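Local coordinates for protein archaeal actin homolog (Thermoplasma acidophilum, PDB 2FSJ) that polymerizes into bundles of helical filaments when supplied with nucleoside triphosphate, ATP serving best, as an archaeal relative of actin, MreB and ParM, at residues Val294-Asn308 against Ile317-Gln331. Sequence-based numbering, arbitrary orientation.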
loop_
_atom_site.group_PDB
_atom_site.type_symbol
_atom_site.label_atom_id
_atom_site.label_comp_id
_atom_site.label_asym_id
_atom_site.label_seq_id
_atom_site.Cartn_x
_atom_site.Cartn_y
_atom_site.Cartn_z
ATOM N N VAL A 294 25.855 -5.347 1.108
ATOM C CA VAL A 294 25.559 -4.037 1.638
ATOM C C VAL A 294 26.574 -3.003 1.123
ATOM O O VAL A 294 26.282 -1.826 1.032
ATOM C CB VAL A 294 25.523 -4.100 3.193
ATOM C CG1 VAL A 294 26.950 -4.025 3.797
ATOM C CG2 VAL A 294 24.604 -3.064 3.758
ATOM N N ASP A 295 27.781 -3.464 0.795
ATOM C CA ASP A 295 28.849 -2.583 0.304
ATOM C C ASP A 295 28.573 -2.069 -1.099
ATOM O O ASP A 295 29.239 -1.166 -1.549
ATOM C CB ASP A 295 30.184 -3.328 0.300
ATOM C CG ASP A 295 30.621 -3.773 1.699
ATOM O OD1 ASP A 295 30.287 -3.123 2.702
ATOM O OD2 ASP A 295 31.315 -4.789 1.870
ATOM N N ARG A 296 27.625 -2.674 -1.797
ATOM C CA ARG A 296 27.188 -2.170 -3.107
ATOM C C ARG A 296 26.037 -1.193 -3.017
ATOM O O ARG A 296 25.677 -0.601 -4.036
ATOM C CB ARG A 296 26.716 -3.327 -3.985
ATOM C CG ARG A 296 27.810 -4.320 -4.280
ATOM C CD ARG A 296 27.419 -5.367 -5.295
ATOM N NE ARG A 296 28.618 -6.016 -5.813
ATOM C CZ ARG A 296 28.665 -7.227 -6.331
ATOM N NH1 ARG A 296 27.563 -7.973 -6.439
ATOM N NH2 ARG A 296 29.836 -7.703 -6.740
ATOM N N VAL A 297 25.454 -1.021 -1.823
ATOM C CA VAL A 297 24.284 -0.148 -1.670
ATOM C C VAL A 297 24.694 1.300 -1.760
ATOM O O VAL A 297 25.503 1.757 -0.948
ATOM C CB VAL A 297 23.541 -0.372 -0.320
ATOM C CG1 VAL A 297 22.378 0.624 -0.159
ATOM C CG2 VAL A 297 23.016 -1.805 -0.243
ATOM N N THR A 298 24.121 2.030 -2.726
ATOM C CA THR A 298 24.297 3.494 -2.828
ATOM C C THR A 298 23.055 4.311 -2.497
ATOM O O THR A 298 23.156 5.488 -2.319
ATOM C CB THR A 298 24.758 3.871 -4.239
ATOM O OG1 THR A 298 23.837 3.341 -5.208
ATOM C CG2 THR A 298 26.086 3.184 -4.586
ATOM N N SER A 299 21.873 3.704 -2.458
ATOM C CA SER A 299 20.666 4.405 -2.069
ATOM C C SER A 299 19.774 3.493 -1.254
ATOM O O SER A 299 19.524 2.364 -1.674
ATOM C CB SER A 299 19.862 4.904 -3.283
ATOM O OG SER A 299 20.657 5.438 -4.301
ATOM N N LEU A 300 19.352 3.982 -0.086
ATOM C CA LEU A 300 18.385 3.317 0.807
ATOM C C LEU A 300 17.105 4.136 0.758
ATOM O O LEU A 300 17.148 5.342 1.029
ATOM C CB LEU A 300 18.877 3.298 2.258
ATOM C CG LEU A 300 19.867 2.242 2.743
ATOM C CD1 LEU A 300 20.376 2.594 4.158
ATOM C CD2 LEU A 300 19.314 0.823 2.715
ATOM N N ILE A 301 15.973 3.497 0.442
ATOM C CA ILE A 301 14.755 4.207 0.118
ATOM C C ILE A 301 13.580 3.698 0.965
ATOM O O ILE A 301 12.920 2.714 0.628
ATOM C CB ILE A 301 14.463 4.106 -1.397
ATOM C CG1 ILE A 301 15.673 4.570 -2.225
ATOM C CG2 ILE A 301 13.216 4.900 -1.759
ATOM C CD1 ILE A 301 15.685 4.080 -3.665
ATOM N N PRO A 302 13.357 4.326 2.101
ATOM C CA PRO A 302 12.229 3.920 2.942
ATOM C C PRO A 302 10.921 4.467 2.403
ATOM O O PRO A 302 10.806 5.676 2.150
ATOM C CB PRO A 302 12.573 4.507 4.293
ATOM C CG PRO A 302 14.078 4.914 4.150
ATOM C CD PRO A 302 14.206 5.333 2.757
ATOM N N VAL A 303 9.955 3.572 2.223
ATOM C CA VAL A 303 8.635 3.909 1.723
ATOM C C VAL A 303 7.589 3.212 2.592
ATOM O O VAL A 303 7.923 2.568 3.571
ATOM C CB VAL A 303 8.430 3.553 0.236
ATOM C CG1 VAL A 303 9.371 4.371 -0.719
ATOM C CG2 VAL A 303 8.527 2.066 -0.031
ATOM N N GLY A 304 6.318 3.424 2.274
ATOM C CA GLY A 304 5.229 2.903 3.089
ATOM C C GLY A 304 4.890 3.796 4.269
ATOM O O GLY A 304 5.696 4.676 4.681
ATOM N N GLY A 305 3.714 3.521 4.856
ATOM C CA GLY A 305 3.233 4.201 6.071
ATOM C C GLY A 305 4.132 4.102 7.301
ATOM O O GLY A 305 4.301 5.074 8.053
ATOM N N GLY A 306 4.736 2.941 7.509
ATOM C CA GLY A 306 5.698 2.740 8.580
ATOM C C GLY A 306 6.950 3.609 8.525
ATOM O O GLY A 306 7.517 3.947 9.537
ATOM N N SER A 307 7.394 3.971 7.330
ATOM C CA SER A 307 8.589 4.788 7.200
ATOM C C SER A 307 8.384 6.231 7.770
ATOM O O SER A 307 9.336 6.868 8.163
ATOM C CB SER A 307 9.048 4.794 5.731
ATOM O OG SER A 307 9.555 3.508 5.331
ATOM N N ASN A 308 7.148 6.736 7.831
ATOM C CA ASN A 308 6.868 7.964 8.625
ATOM C C ASN A 308 7.293 7.878 10.077
ATOM O O ASN A 308 7.606 8.889 10.712
ATOM C CB ASN A 308 5.381 8.251 8.671
ATOM C CG ASN A 308 4.912 8.946 7.475
ATOM O OD1 ASN A 308 3.914 8.548 6.898
ATOM N ND2 ASN A 308 5.621 10.013 7.072
ATOM N N ILE A 317 21.973 1.077 8.215
ATOM C CA ILE A 317 22.349 -0.035 7.338
ATOM C C ILE A 317 23.496 0.403 6.396
ATOM O O ILE A 317 24.417 -0.359 6.130
ATOM C CB ILE A 317 21.104 -0.596 6.515
ATOM C CG1 ILE A 317 19.977 -1.091 7.432
ATOM C CG2 ILE A 317 21.532 -1.688 5.564
ATOM C CD1 ILE A 317 18.638 -1.094 6.805
ATOM N N ALA A 318 23.413 1.609 5.849
ATOM C CA ALA A 318 24.447 2.155 4.939
ATOM C C ALA A 318 24.543 3.693 5.012
ATOM O O ALA A 318 23.906 4.417 4.255
ATOM C CB ALA A 318 24.172 1.704 3.536
ATOM N N PRO A 319 25.309 4.184 5.985
ATOM C CA PRO A 319 25.395 5.616 6.264
ATOM C C PRO A 319 25.694 6.470 5.027
ATOM O O PRO A 319 26.518 6.108 4.203
ATOM C CB PRO A 319 26.521 5.679 7.316
ATOM C CG PRO A 319 26.350 4.444 8.049
ATOM C CD PRO A 319 26.060 3.407 6.988
ATOM N N GLY A 320 24.982 7.567 4.880
ATOM C CA GLY A 320 25.187 8.448 3.738
ATOM C C GLY A 320 24.362 8.145 2.483
ATOM O O GLY A 320 24.440 8.920 1.519
ATOM N N THR A 321 23.554 7.077 2.492
ATOM C CA THR A 321 22.847 6.654 1.294
ATOM C C THR A 321 21.365 6.896 1.381
ATOM O O THR A 321 20.628 6.535 0.463
ATOM C CB THR A 321 23.062 5.141 0.998
ATOM O OG1 THR A 321 22.506 4.336 2.044
ATOM C CG2 THR A 321 24.536 4.771 0.951
ATOM N N LEU A 322 20.907 7.436 2.493
ATOM C CA LEU A 322 19.479 7.547 2.722
ATOM C C LEU A 322 18.873 8.563 1.755
ATOM O O LEU A 322 19.353 9.699 1.611
ATOM C CB LEU A 322 19.178 7.906 4.178
ATOM C CG LEU A 322 17.689 7.991 4.565
ATOM C CD1 LEU A 322 17.103 6.592 4.654
ATOM C CD2 LEU A 322 17.447 8.772 5.855
ATOM N N VAL A 323 17.825 8.122 1.069
ATOM C CA VAL A 323 17.047 8.954 0.176
ATOM C C VAL A 323 15.742 9.155 0.952
ATOM O O VAL A 323 15.073 8.199 1.263
ATOM C CB VAL A 323 16.812 8.231 -1.191
ATOM C CG1 VAL A 323 16.003 9.095 -2.160
ATOM C CG2 VAL A 323 18.111 7.830 -1.817
ATOM N N LYS A 324 15.382 10.374 1.315
ATOM C CA LYS A 324 14.099 10.569 2.018
ATOM C C LYS A 324 13.071 11.109 1.023
ATOM O O LYS A 324 13.267 12.174 0.447
ATOM C CB LYS A 324 14.237 11.548 3.196
ATOM C CG LYS A 324 14.980 10.981 4.403
ATOM C CD LYS A 324 15.069 11.991 5.538
ATOM C CE LYS A 324 16.507 12.508 5.758
ATOM N NZ LYS A 324 16.557 13.568 6.854
ATOM N N ILE A 325 11.977 10.381 0.842
ATOM C CA ILE A 325 10.958 10.771 -0.125
ATOM C C ILE A 325 10.166 11.894 0.528
ATOM O O ILE A 325 9.840 11.797 1.694
ATOM C CB ILE A 325 10.024 9.560 -0.503
ATOM C CG1 ILE A 325 10.741 8.510 -1.379
ATOM C CG2 ILE A 325 8.824 10.017 -1.288
ATOM C CD1 ILE A 325 12.236 8.400 -1.199
ATOM N N LYS A 326 9.853 12.933 -0.238
ATOM C CA LYS A 326 8.924 13.961 0.203
ATOM C C LYS A 326 7.702 13.280 0.783
ATOM O O LYS A 326 7.187 12.292 0.208
ATOM C CB LYS A 326 8.488 14.863 -0.967
ATOM N N PRO A 327 7.242 13.765 1.928
ATOM C CA PRO A 327 5.944 13.337 2.465
ATOM C C PRO A 327 4.801 13.388 1.439
ATOM O O PRO A 327 3.938 12.535 1.454
ATOM C CB PRO A 327 5.705 14.327 3.620
ATOM C CG PRO A 327 7.089 14.664 4.092
ATOM C CD PRO A 327 7.930 14.712 2.832
ATOM N N GLU A 328 4.796 14.343 0.516
ATOM C CA GLU A 328 3.723 14.381 -0.483
ATOM C C GLU A 328 3.656 13.098 -1.322
ATOM O O GLU A 328 2.709 12.951 -2.091
ATOM C CB GLU A 328 3.898 15.547 -1.448
ATOM N N ASP A 329 4.619 12.175 -1.147
ATOM C CA ASP A 329 4.804 11.041 -2.075
ATOM C C ASP A 329 4.957 9.641 -1.442
ATOM O O ASP A 329 4.856 8.661 -2.196
ATOM C CB ASP A 329 6.005 11.308 -3.029
ATOM C CG ASP A 329 5.713 12.349 -4.150
ATOM O OD1 ASP A 329 4.561 12.787 -4.375
ATOM O OD2 ASP A 329 6.615 12.811 -4.918
ATOM N N LEU A 330 5.199 9.495 -0.122
ATOM C CA LEU A 330 5.510 8.178 0.473
ATOM C C LEU A 330 4.514 7.039 0.213
ATOM O O LEU A 330 4.896 5.865 0.113
ATOM C CB LEU A 330 5.577 8.236 2.016
ATOM C CG LEU A 330 6.880 8.520 2.766
ATOM C CD1 LEU A 330 6.575 8.611 4.275
ATOM C CD2 LEU A 330 7.951 7.521 2.478
ATOM N N GLN A 331 3.236 7.397 0.282
ATOM C CA GLN A 331 2.156 6.438 0.144
ATOM C C GLN A 331 1.875 6.190 -1.317
ATOM O O GLN A 331 1.262 5.218 -1.660
ATOM C CB GLN A 331 0.893 6.947 0.869
ATOM C CG GLN A 331 1.105 6.953 2.410
ATOM C CD GLN A 331 0.147 6.091 3.261
ATOM O OE1 GLN A 331 -0.174 6.485 4.394
ATOM N NE2 GLN A 331 -0.254 4.921 2.769
HETATM O O HOH W 1 11.888 7.815 2.600
#
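Leu300 and Thr321 show how a strand can hold an irregular chain beside it. Leu300 N donates to Thr321 O and Val323 N to Leu300 O, both at 2.9 Å and nearly straight, which makes a single parallel bridge at Leu322. The leucine side chain crosses that of the threonine at a slant, CG 3.4 Å from Thr321 OG1, while CD1 reaches Ala318 and Ile317. Held between its own backbone N and carbonyl carbon (chi1 64°), OG1 turns back to Ala318 O, bonding in the carbonyl plane on a lone pair at 2.6 Å; Thr321 N grips the same oxygen, closing a type II turn. A valine in place of Thr321 would probably leave Ala318 O with one grip fewer and the turn less firmly fixed. Beyond the bridge, Ile301 and Val323 run side by side, pointing the same way, and Ile301 CG2 meets Ile325 CD1 (3.7 Å), both isoleucines resting on Leu179 of helix 173-182. On the other face Leu322 CD1 presses tightly on Pro302 CG (3.5 Å). Farther along, Leu330 and Asn308 slide past each other in opposite directions, Leu330 CD1 3.3 Å from Asn308 ND2. The chain thus flanks edge strand 297-303 of the four-stranded sheet and ends at the ATP site, to which Gly305 to Asn308 and Gln331 belong, in the actin-type nucleotide-binding fold.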